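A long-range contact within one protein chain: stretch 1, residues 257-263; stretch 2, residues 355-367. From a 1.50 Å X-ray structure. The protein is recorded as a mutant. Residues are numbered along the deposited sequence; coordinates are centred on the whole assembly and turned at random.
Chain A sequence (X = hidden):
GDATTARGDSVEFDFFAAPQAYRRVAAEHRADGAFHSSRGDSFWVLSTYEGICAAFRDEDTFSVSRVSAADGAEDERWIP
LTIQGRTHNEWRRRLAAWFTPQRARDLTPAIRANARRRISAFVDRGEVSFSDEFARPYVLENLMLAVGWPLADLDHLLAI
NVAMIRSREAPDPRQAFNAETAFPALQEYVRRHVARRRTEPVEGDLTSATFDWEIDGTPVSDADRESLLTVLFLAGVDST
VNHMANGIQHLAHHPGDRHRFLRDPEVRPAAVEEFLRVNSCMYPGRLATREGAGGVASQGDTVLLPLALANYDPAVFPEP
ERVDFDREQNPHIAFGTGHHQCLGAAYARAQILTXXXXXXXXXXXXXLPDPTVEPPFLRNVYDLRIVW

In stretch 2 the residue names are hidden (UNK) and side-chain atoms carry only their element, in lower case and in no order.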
# COMPACT_ATOMS: atom_id res chain seq x y z
N ASP A 257 -13.10 19.37 6.89
CA ASP A 257 -12.86 18.36 5.85
C ASP A 257 -13.89 17.23 5.91
O ASP A 257 -14.34 16.73 4.87
CB ASP A 257 -11.45 17.79 5.97
CG ASP A 257 -10.37 18.79 5.54
OD1 ASP A 257 -10.67 19.63 4.66
OD2 ASP A 257 -9.26 18.74 6.09
N ARG A 258 -14.27 16.80 7.12
CA ARG A 258 -15.33 15.81 7.25
C ARG A 258 -16.62 16.31 6.62
O ARG A 258 -17.27 15.59 5.84
CB ARG A 258 -15.53 15.48 8.73
CG ARG A 258 -16.57 14.41 8.97
CD ARG A 258 -16.57 13.96 10.45
NE ARG A 258 -17.11 14.92 11.41
CZ ARG A 258 -16.40 15.63 12.29
NH1 ARG A 258 -15.06 15.61 12.33
NH2 ARG A 258 -17.08 16.42 13.13
N HIS A 259 -17.02 17.54 6.95
CA HIS A 259 -18.23 18.11 6.37
C HIS A 259 -18.13 18.20 4.85
O HIS A 259 -19.11 17.97 4.14
CB HIS A 259 -18.51 19.51 6.93
CG HIS A 259 -18.82 19.55 8.39
ND1 HIS A 259 -19.29 18.46 9.10
CD2 HIS A 259 -18.75 20.57 9.28
CE1 HIS A 259 -19.48 18.82 10.36
NE2 HIS A 259 -19.16 20.09 10.49
N ARG A 260 -16.95 18.56 4.34
CA ARG A 260 -16.80 18.63 2.89
C ARG A 260 -16.98 17.26 2.26
O ARG A 260 -17.69 17.12 1.26
CB ARG A 260 -15.43 19.21 2.53
CG ARG A 260 -15.17 19.30 1.03
CD ARG A 260 -15.98 20.38 0.34
NE ARG A 260 -15.72 20.39 -1.09
CZ ARG A 260 -14.64 20.95 -1.65
NH1 ARG A 260 -13.73 21.53 -0.88
NH2 ARG A 260 -14.48 20.92 -2.96
N PHE A 261 -16.34 16.24 2.83
CA PHE A 261 -16.46 14.89 2.29
C PHE A 261 -17.89 14.40 2.37
O PHE A 261 -18.40 13.78 1.43
CB PHE A 261 -15.53 13.92 3.03
CG PHE A 261 -15.33 12.61 2.34
CD1 PHE A 261 -16.20 11.56 2.54
CD2 PHE A 261 -14.25 12.42 1.49
CE1 PHE A 261 -16.02 10.33 1.89
CE2 PHE A 261 -14.06 11.20 0.85
CZ PHE A 261 -14.95 10.16 1.05
N LEU A 262 -18.56 14.73 3.46
CA LEU A 262 -19.93 14.29 3.67
C LEU A 262 -20.88 14.94 2.68
O LEU A 262 -21.72 14.27 2.06
CB LEU A 262 -20.35 14.62 5.11
CG LEU A 262 -21.77 14.32 5.52
CD1 LEU A 262 -22.01 12.82 5.41
CD2 LEU A 262 -22.02 14.86 6.94
N ARG A 263 -20.78 16.26 2.53
CA ARG A 263 -21.80 17.05 1.84
C ARG A 263 -21.50 17.28 0.37
O ARG A 263 -22.39 17.77 -0.34
CB ARG A 263 -21.95 18.40 2.54
CG ARG A 263 -22.36 18.29 4.01
CD ARG A 263 -22.13 19.60 4.76
NE ARG A 263 -22.37 19.46 6.20
CZ ARG A 263 -22.01 20.36 7.12
NH1 ARG A 263 -22.27 20.14 8.40
NH2 ARG A 263 -21.39 21.48 6.76
N UNK A 355 -15.24 2.23 1.08
CA UNK A 355 -15.38 2.16 2.54
C UNK A 355 -15.77 3.51 3.10
O UNK A 355 -16.65 3.60 3.96
c UNK A 355 -14.08 1.71 3.18
N UNK A 356 -15.12 4.58 2.63
CA UNK A 356 -15.46 5.89 3.18
C UNK A 356 -16.87 6.34 2.76
O UNK A 356 -17.55 7.04 3.52
n UNK A 356 -11.41 6.03 4.80
c UNK A 356 -9.49 7.31 3.81
c UNK A 356 -13.05 6.73 3.43
c UNK A 356 -11.82 7.36 3.05
c UNK A 356 -14.42 6.93 2.76
c UNK A 356 -12.76 5.93 4.50
c UNK A 356 -10.82 6.88 3.91
c UNK A 356 -10.17 8.65 1.93
c UNK A 356 -9.19 8.19 2.81
c UNK A 356 -11.49 8.24 2.04
N UNK A 357 -17.32 5.96 1.56
CA UNK A 357 -18.70 6.24 1.16
C UNK A 357 -19.67 5.58 2.12
O UNK A 357 -20.62 6.21 2.63
o UNK A 357 -18.54 4.78 -2.84
o UNK A 357 -18.33 6.77 -3.74
c UNK A 357 -18.31 6.63 -1.36
c UNK A 357 -18.93 5.76 -0.28
c UNK A 357 -18.40 6.02 -2.74
N UNK A 358 -19.49 4.27 2.35
CA UNK A 358 -20.45 3.56 3.19
C UNK A 358 -20.34 4.03 4.64
O UNK A 358 -21.35 4.09 5.35
c UNK A 358 -20.56 1.49 1.68
o UNK A 358 -22.11 2.38 0.15
c UNK A 358 -20.25 2.05 3.07
o UNK A 358 -22.89 1.51 2.00
c UNK A 358 -21.95 1.82 1.24
N UNK A 359 -19.13 4.39 5.08
CA UNK A 359 -18.96 4.93 6.43
C UNK A 359 -19.80 6.18 6.62
O UNK A 359 -20.52 6.30 7.61
c UNK A 359 -16.45 3.71 9.45
c UNK A 359 -16.32 5.60 11.55
c UNK A 359 -17.40 7.06 8.45
c UNK A 359 -16.06 3.34 10.73
c UNK A 359 -16.71 5.97 10.26
c UNK A 359 -17.22 5.77 8.05
c UNK A 359 -15.99 4.29 11.76
c UNK A 359 -17.47 5.22 6.68
n UNK A 359 -17.09 7.18 9.77
c UNK A 359 -16.78 5.04 9.20
N UNK A 360 -19.73 7.13 5.68
CA UNK A 360 -20.44 8.39 5.89
C UNK A 360 -21.95 8.27 5.70
O UNK A 360 -22.71 9.11 6.20
c UNK A 360 -19.84 9.45 4.97
n UNK A 360 -16.80 10.91 6.41
c UNK A 360 -16.32 9.89 5.72
c UNK A 360 -18.51 9.92 5.44
n UNK A 360 -17.33 9.26 5.15
c UNK A 360 -18.17 10.95 6.26
N UNK A 361 -22.42 7.21 5.06
CA UNK A 361 -23.85 6.95 4.98
C UNK A 361 -24.40 6.53 6.33
O UNK A 361 -25.51 6.93 6.70
c UNK A 361 -26.44 6.56 3.35
o UNK A 361 -27.57 6.72 3.89
o UNK A 361 -26.03 7.27 2.41
c UNK A 361 -24.10 5.86 3.95
c UNK A 361 -25.55 5.45 3.86
N UNK A 362 -23.65 5.72 7.07
CA UNK A 362 -24.11 5.19 8.34
C UNK A 362 -23.64 6.00 9.54
O UNK A 362 -24.33 6.04 10.57
c UNK A 362 -24.35 2.74 7.56
c UNK A 362 -25.82 2.60 7.95
c UNK A 362 -23.65 3.74 8.48
c UNK A 362 -23.65 1.40 7.63
N UNK A 363 -22.48 6.65 9.42
CA UNK A 363 -21.82 7.39 10.49
C UNK A 363 -21.36 8.73 9.91
O UNK A 363 -20.15 8.92 9.67
c UNK A 363 -21.07 5.15 11.44
c UNK A 363 -20.02 7.34 12.28
c UNK A 363 -19.92 4.26 11.94
c UNK A 363 -20.65 6.58 11.07
N UNK A 364 -22.28 9.66 9.64
CA UNK A 364 -21.89 10.93 9.02
C UNK A 364 -21.08 11.82 9.93
O UNK A 364 -20.30 12.63 9.43
c UNK A 364 -23.74 9.54 9.77
c UNK A 364 -23.23 11.57 8.65
c UNK A 364 -24.23 10.96 9.60
N UNK A 365 -21.28 11.72 11.24
CA UNK A 365 -20.59 12.56 12.21
C UNK A 365 -19.89 11.64 13.21
O UNK A 365 -20.49 10.67 13.69
c UNK A 365 -21.59 13.48 12.92
o UNK A 365 -19.69 14.69 13.72
c UNK A 365 -20.92 14.56 13.75
o UNK A 365 -21.66 15.29 14.43
N UNK A 366 -18.63 11.93 13.48
CA UNK A 366 -17.80 11.09 14.32
C UNK A 366 -16.59 11.93 14.73
O UNK A 366 -16.33 12.99 14.15
c UNK A 366 -17.00 10.54 9.88
c UNK A 366 -14.84 10.46 10.90
c UNK A 366 -15.64 10.65 9.81
c UNK A 366 -17.56 10.24 11.10
c UNK A 366 -17.39 9.78 13.59
c UNK A 366 -15.40 10.18 12.11
o UNK A 366 -15.06 10.95 8.60
c UNK A 366 -16.77 10.04 12.23
N UNK A 367 -15.83 11.41 15.69
CA UNK A 367 -14.69 12.17 16.20
C UNK A 367 -13.70 11.22 16.85
O UNK A 367 -13.99 10.06 17.14
c UNK A 367 -15.73 12.71 18.48
n UNK A 367 -19.14 16.02 18.68
n UNK A 367 -17.45 14.45 18.78
n UNK A 367 -17.76 15.95 20.51
c UNK A 367 -18.11 15.48 19.31
c UNK A 367 -16.31 13.78 19.39
c UNK A 367 -15.14 13.26 17.18
O HOH W 1 -19.75 15.29 10.20

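Position 355 has one side-chain carbon, with no branch and no ring. It lies out of reach of stretch 1. It is Ala-355.

Position 356 carries one carbon, then fused five- and six-membered rings of eight carbons and one nitrogen. Its CB lies 3.7 Å from CZ of Phe-261, an apolar contact. The fused rings make it Trp-356.

Position 357 has three carbons, the third bearing two oxygens. It points away from stretch 1. This is Glu-357.

Position 358 repeats that pattern, three carbons ending in two oxygens, and is out of reach. It is Glu-358.

Position 359 again shows one carbon and a fused ring pair with one nitrogen. It does not touch stretch 1. It is Trp-359.

Position 360 has one carbon, then a five-membered ring of three carbons and two nitrogens. The ring lies against Phe-261, with Leu-262 and Arg-258 near its edge. Two nitrogens in a five-membered ring identify His-360. Its CE1 is 3.6 Å from CD1 of Phe-261, which sits over one face of the imidazole. The two ring planes are at 42°, an oblique pairing. The ring is held from within its own stretch, because ND1 of His-360 donates a hydrogen bond of 2.8 Å to O of Trp-356, one turn earlier.

Position 361 has three carbons, the last with two oxygens. It points away and is exposed. It is Glu-361.

Position 362 has four carbons, forked at the second, and is out of reach. It is Leu-362, the last residue of the helix.

Position 363 has four carbons, forked at the first, with one arm two carbons long. It makes no contact. It is Ile-363, where the backbone leaves helical phi/psi.

Position 364 has three carbons closing a ring onto the backbone N. Its CB packs 3.7 Å from CD1 of Leu-262. The closed ring is that of Pro-364.

Position 365 has two carbons, the second with two oxygens. One oxygen approaches the guanidinium of Arg-258. It is Asp-365. NH2 of Arg-258 and OD1 of Asp-365 are 3.2 Å apart, a salt bridge whose hydrogen bond is weak, at 127°.

Position 366 has one carbon and a six-carbon ring bearing one oxygen. The ring turns a face to Arg-258. It is Tyr-366. CD of Arg-258 lies 3.7 Å from the ring centroid of Tyr-366, a CH-pi contact. OH of Tyr-366 accepts a weak 2.8 Å hydrogen bond from NE2 of His-360.

Position 367 has three carbons, a nitrogen, then a carbon with two more nitrogens. It does not touch stretch 1. It is Arg-367.

The two helices cross at 97°, close to perpendicular. Phe-261 and Leu-262 pack on the helix and Pro-364, while Arg-258 reaches into the loop beyond. A water accepts from NE of Arg-258 at 2.9 Å and donates to O of Pro-364 at 2.8 Å. Apolar packing centres on Phe-261, Leu-262 and His-360, and the polar contacts gather at the guanidinium end of Arg-258.

Stretch 2 355-367: AWEEWHELIPDYR
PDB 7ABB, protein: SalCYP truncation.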